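Long-range contact in uncharacterized protein VPA0106 (Vibrio parahaemolyticus, PDB 3U07), which is of unknown function but has a predicted signal peptide and pairs a DUF1254 region with a DUF1214 region in one chain: residues I40-K45 against R218-L223. The protein carries 2 engineered substitutions. Residues are numbered along the deposited sequence; the frame is centred on the assembly and turned at random.
Sequences IDEAYK and RVNFVL
A bidentate salt bridge buried between two crossing helices shows how charge can be accommodated inside a protein when each group meets its complement. Arg218 donates from NE to Asp41 OD1 (2.6 Å) and from NH2 to Asp41 OD2 (2.9 Å), both nearly linear, so the carboxylate lies at the edge of the guanidinium, near its plane. The t rotamer of Asp41 brings the acid across. Extended Lys45 joins the network, its NZ 3.5 Å from Asp41 OD2 and 3.0 Å from Glu42 OE2, while its CE lies over one guanidinium face, 3.7 Å from Arg218 NH2; Asp41, shared by both bases, and Glu42, which pairs with Lys45, offset the nearness of the two positive charges. Both segments are regular alpha-helix, their axes 9.1 Å apart and almost perpendicular at +83°, with Asp41 CA 5.5 Å from Val219 CA. Next to the charged cluster, Ile40 CG2 meets Val222 CG1 at 3.6 Å and Ile40 CD1 meets Leu223 CD1 at 3.8 Å. Tyr44 (chi1 t) sets CD1 3.7 Å from Val222 CG2, and its ring face receives the edge of Phe221 in an offset edge-to-face pair, centroids 5.8 Å apart, planes at 64°. The contact thus seats the short helix 215-224 across the long N-terminal helix 26-52; Ile40 and Leu223 also touch Met228 of helix 228-231, and Tyr44 OH hydrogen-bonds Pro208 O in the loop preceding helix 215-224.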
ATOM      1  N   ILE A  40      -0.934   7.399  12.595  1.00 21.68           N
ATOM      2  CA  ILE A  40       0.343   8.105  12.607  1.00 17.69           C
ATOM      3  C   ILE A  40       1.369   7.308  13.414  1.00 18.28           C
ATOM      4  O   ILE A  40       2.506   7.127  12.987  1.00 17.14           O
ATOM      5  CB  ILE A  40       0.194   9.504  13.235  1.00 13.96           C
ATOM      6  CG1 ILE A  40      -0.717  10.368  12.354  1.00 21.83           C
ATOM      7  CG2 ILE A  40       1.566  10.161  13.375  1.00 13.08           C
ATOM      8  CD1 ILE A  40      -1.277  11.593  13.047  1.00 20.37           C
ATOM      9  N   ASP A  41       0.957   6.811  14.574  1.00 15.75           N
ATOM     10  CA  ASP A  41       1.870   6.054  15.416  1.00 17.49           C
ATOM     11  C   ASP A  41       2.406   4.814  14.714  1.00 22.87           C
ATOM     12  O   ASP A  41       3.611   4.563  14.723  1.00 19.91           O
ATOM     13  CB  ASP A  41       1.182   5.660  16.731  1.00 20.48           C
ATOM     14  CG  ASP A  41       2.176   5.199  17.788  1.00 28.17           C
ATOM     15  OD1 ASP A  41       3.245   5.833  17.894  1.00 28.54           O
ATOM     16  OD2 ASP A  41       1.896   4.219  18.513  1.00 28.48           O
ATOM     17  N   GLU A  42       1.521   4.045  14.087  1.00 22.58           N
ATOM     18  CA  GLU A  42       1.958   2.831  13.408  1.00 19.53           C
ATOM     19  C   GLU A  42       2.836   3.137  12.196  1.00 20.46           C
ATOM     20  O   GLU A  42       3.761   2.387  11.890  1.00 22.08           O
ATOM     21  CB  GLU A  42       0.747   1.982  13.012  1.00 26.55           C
ATOM     22  CG  GLU A  42      -0.075   1.473  14.207  1.00 25.90           C
ATOM     23  CD  GLU A  42       0.740   0.607  15.164  1.00 29.40           C
ATOM     24  OE1 GLU A  42       1.404  -0.338  14.692  1.00 22.50           O
ATOM     25  OE2 GLU A  42       0.715   0.866  16.388  1.00 32.17           O
ATOM     26  N   ALA A  43       2.564   4.240  11.505  1.00 16.32           N
ATOM     27  CA  ALA A  43       3.386   4.604  10.352  1.00 15.18           C
ATOM     28  C   ALA A  43       4.786   4.936  10.877  1.00 18.85           C
ATOM     29  O   ALA A  43       5.793   4.534  10.295  1.00 17.50           O
ATOM     30  CB  ALA A  43       2.794   5.808   9.631  1.00 17.58           C
ATOM     31  N   TYR A  44       4.844   5.669  11.986  1.00 17.41           N
ATOM     32  CA  TYR A  44       6.130   6.015  12.578  1.00 19.36           C
ATOM     33  C   TYR A  44       6.890   4.750  12.989  1.00 22.22           C
ATOM     34  O   TYR A  44       8.058   4.590  12.642  1.00 21.78           O
ATOM     35  CB  TYR A  44       5.965   6.905  13.813  1.00 21.42           C
ATOM     36  CG  TYR A  44       7.304   7.226  14.449  1.00 22.48           C
ATOM     37  CD1 TYR A  44       8.243   8.004  13.771  1.00 21.98           C
ATOM     38  CD2 TYR A  44       7.665   6.690  15.686  1.00 21.77           C
ATOM     39  CE1 TYR A  44       9.506   8.239  14.303  1.00 24.66           C
ATOM     40  CE2 TYR A  44       8.931   6.917  16.228  1.00 18.92           C
ATOM     41  CZ  TYR A  44       9.846   7.693  15.527  1.00 25.75           C
ATOM     42  OH  TYR A  44      11.104   7.915  16.034  1.00 25.81           O
ATOM     43  N   LYS A  45       6.231   3.861  13.730  1.00 23.10           N
ATOM     44  CA  LYS A  45       6.879   2.624  14.173  1.00 23.72           C
ATOM     45  C   LYS A  45       7.453   1.878  12.980  1.00 23.78           C
ATOM     46  O   LYS A  45       8.576   1.370  13.031  1.00 24.34           O
ATOM     47  CB  LYS A  45       5.888   1.711  14.908  1.00 19.46           C
ATOM     48  CG  LYS A  45       5.412   2.209  16.266  1.00 27.24           C
ATOM     49  CD  LYS A  45       4.443   1.194  16.878  1.00 32.34           C
ATOM     50  CE  LYS A  45       3.780   1.713  18.144  1.00 39.10           C
ATOM     51  NZ  LYS A  45       2.727   0.772  18.627  1.00 37.37           N
ATOM     52  N   ARG A 218       5.413  10.016  20.397  1.00 18.19           N
ATOM     53  CA  ARG A 218       5.693   9.623  19.020  1.00 16.25           C
ATOM     54  C   ARG A 218       4.779  10.390  18.059  1.00 16.07           C
ATOM     55  O   ARG A 218       5.247  10.973  17.082  1.00 19.74           O
ATOM     56  CB  ARG A 218       5.504   8.112  18.833  1.00 16.20           C
ATOM     57  CG  ARG A 218       6.557   7.254  19.552  1.00 20.01           C
ATOM     58  CD  ARG A 218       6.431   5.777  19.175  1.00 21.69           C
ATOM     59  NE  ARG A 218       5.120   5.224  19.516  1.00 20.20           N
ATOM     60  CZ  ARG A 218       4.831   4.601  20.656  1.00 23.20           C
ATOM     61  NH1 ARG A 218       5.763   4.431  21.586  1.00 23.19           N
ATOM     62  NH2 ARG A 218       3.602   4.158  20.870  1.00 19.80           N
ATOM     63  N   VAL A 219       3.478  10.398  18.341  1.00 17.86           N
ATOM     64  CA  VAL A 219       2.534  11.105  17.488  1.00 14.38           C
ATOM     65  C   VAL A 219       2.823  12.614  17.450  1.00 15.27           C
ATOM     66  O   VAL A 219       2.818  13.217  16.379  1.00 14.61           O
ATOM     67  CB  VAL A 219       1.076  10.870  17.949  1.00 17.65           C
ATOM     68  CG1 VAL A 219       0.121  11.793  17.179  1.00 18.46           C
ATOM     69  CG2 VAL A 219       0.688   9.407  17.710  1.00 13.70           C
ATOM     70  N   ASN A 220       3.064  13.228  18.608  1.00 15.76           N
ATOM     71  CA  ASN A 220       3.358  14.666  18.647  1.00 15.76           C
ATOM     72  C   ASN A 220       4.650  14.969  17.889  1.00 16.88           C
ATOM     73  O   ASN A 220       4.782  16.025  17.269  1.00 16.40           O
ATOM     74  CB  ASN A 220       3.471  15.162  20.093  1.00 15.71           C
ATOM     75  CG  ASN A 220       2.137  15.149  20.818  1.00 20.62           C
ATOM     76  OD1 ASN A 220       1.095  14.874  20.223  1.00 17.53           O
ATOM     77  ND2 ASN A 220       2.163  15.451  22.108  1.00 18.08           N
ATOM     78  N   PHE A 221       5.598  14.038  17.937  1.00 18.87           N
ATOM     79  CA  PHE A 221       6.865  14.198  17.230  1.00 18.66           C
ATOM     80  C   PHE A 221       6.622  14.236  15.714  1.00 23.83           C
ATOM     81  O   PHE A 221       7.126  15.115  15.010  1.00 19.96           O
ATOM     82  CB  PHE A 221       7.800  13.031  17.559  1.00 21.33           C
ATOM     83  CG  PHE A 221       9.049  13.005  16.728  1.00 23.37           C
ATOM     84  CD1 PHE A 221      10.118  13.845  17.027  1.00 26.36           C
ATOM     85  CD2 PHE A 221       9.149  12.153  15.633  1.00 21.18           C
ATOM     86  CE1 PHE A 221      11.277  13.831  16.243  1.00 25.34           C
ATOM     87  CE2 PHE A 221      10.296  12.129  14.843  1.00 23.23           C
ATOM     88  CZ  PHE A 221      11.364  12.972  15.150  1.00 24.31           C
ATOM     89  N   VAL A 222       5.857  13.271  15.213  1.00 20.67           N
ATOM     90  CA  VAL A 222       5.559  13.218  13.786  1.00 19.56           C
ATOM     91  C   VAL A 222       4.727  14.423  13.356  1.00 21.40           C
ATOM     92  O   VAL A 222       4.958  15.002  12.295  1.00 15.78           O
ATOM     93  CB  VAL A 222       4.793  11.931  13.426  1.00 17.74           C
ATOM     94  CG1 VAL A 222       4.319  11.994  11.981  1.00 14.57           C
ATOM     95  CG2 VAL A 222       5.697  10.725  13.635  1.00 19.18           C
ATOM     96  N   LEU A 223       3.759  14.790  14.188  1.00 17.73           N
ATOM     97  CA  LEU A 223       2.875  15.920  13.917  1.00 15.31           C
ATOM     98  C   LEU A 223       3.689  17.200  13.732  1.00 15.32           C
ATOM     99  O   LEU A 223       3.348  18.058  12.929  1.00 16.69           O
ATOM    100  CB  LEU A 223       1.907  16.106  15.092  1.00 19.33           C
ATOM    101  CG  LEU A 223       0.385  15.904  14.992  1.00 26.52           C
ATOM    102  CD1 LEU A 223      -0.036  15.161  13.753  1.00 17.88           C
ATOM    103  CD2 LEU A 223      -0.057  15.172  16.243  1.00 18.64           C
TER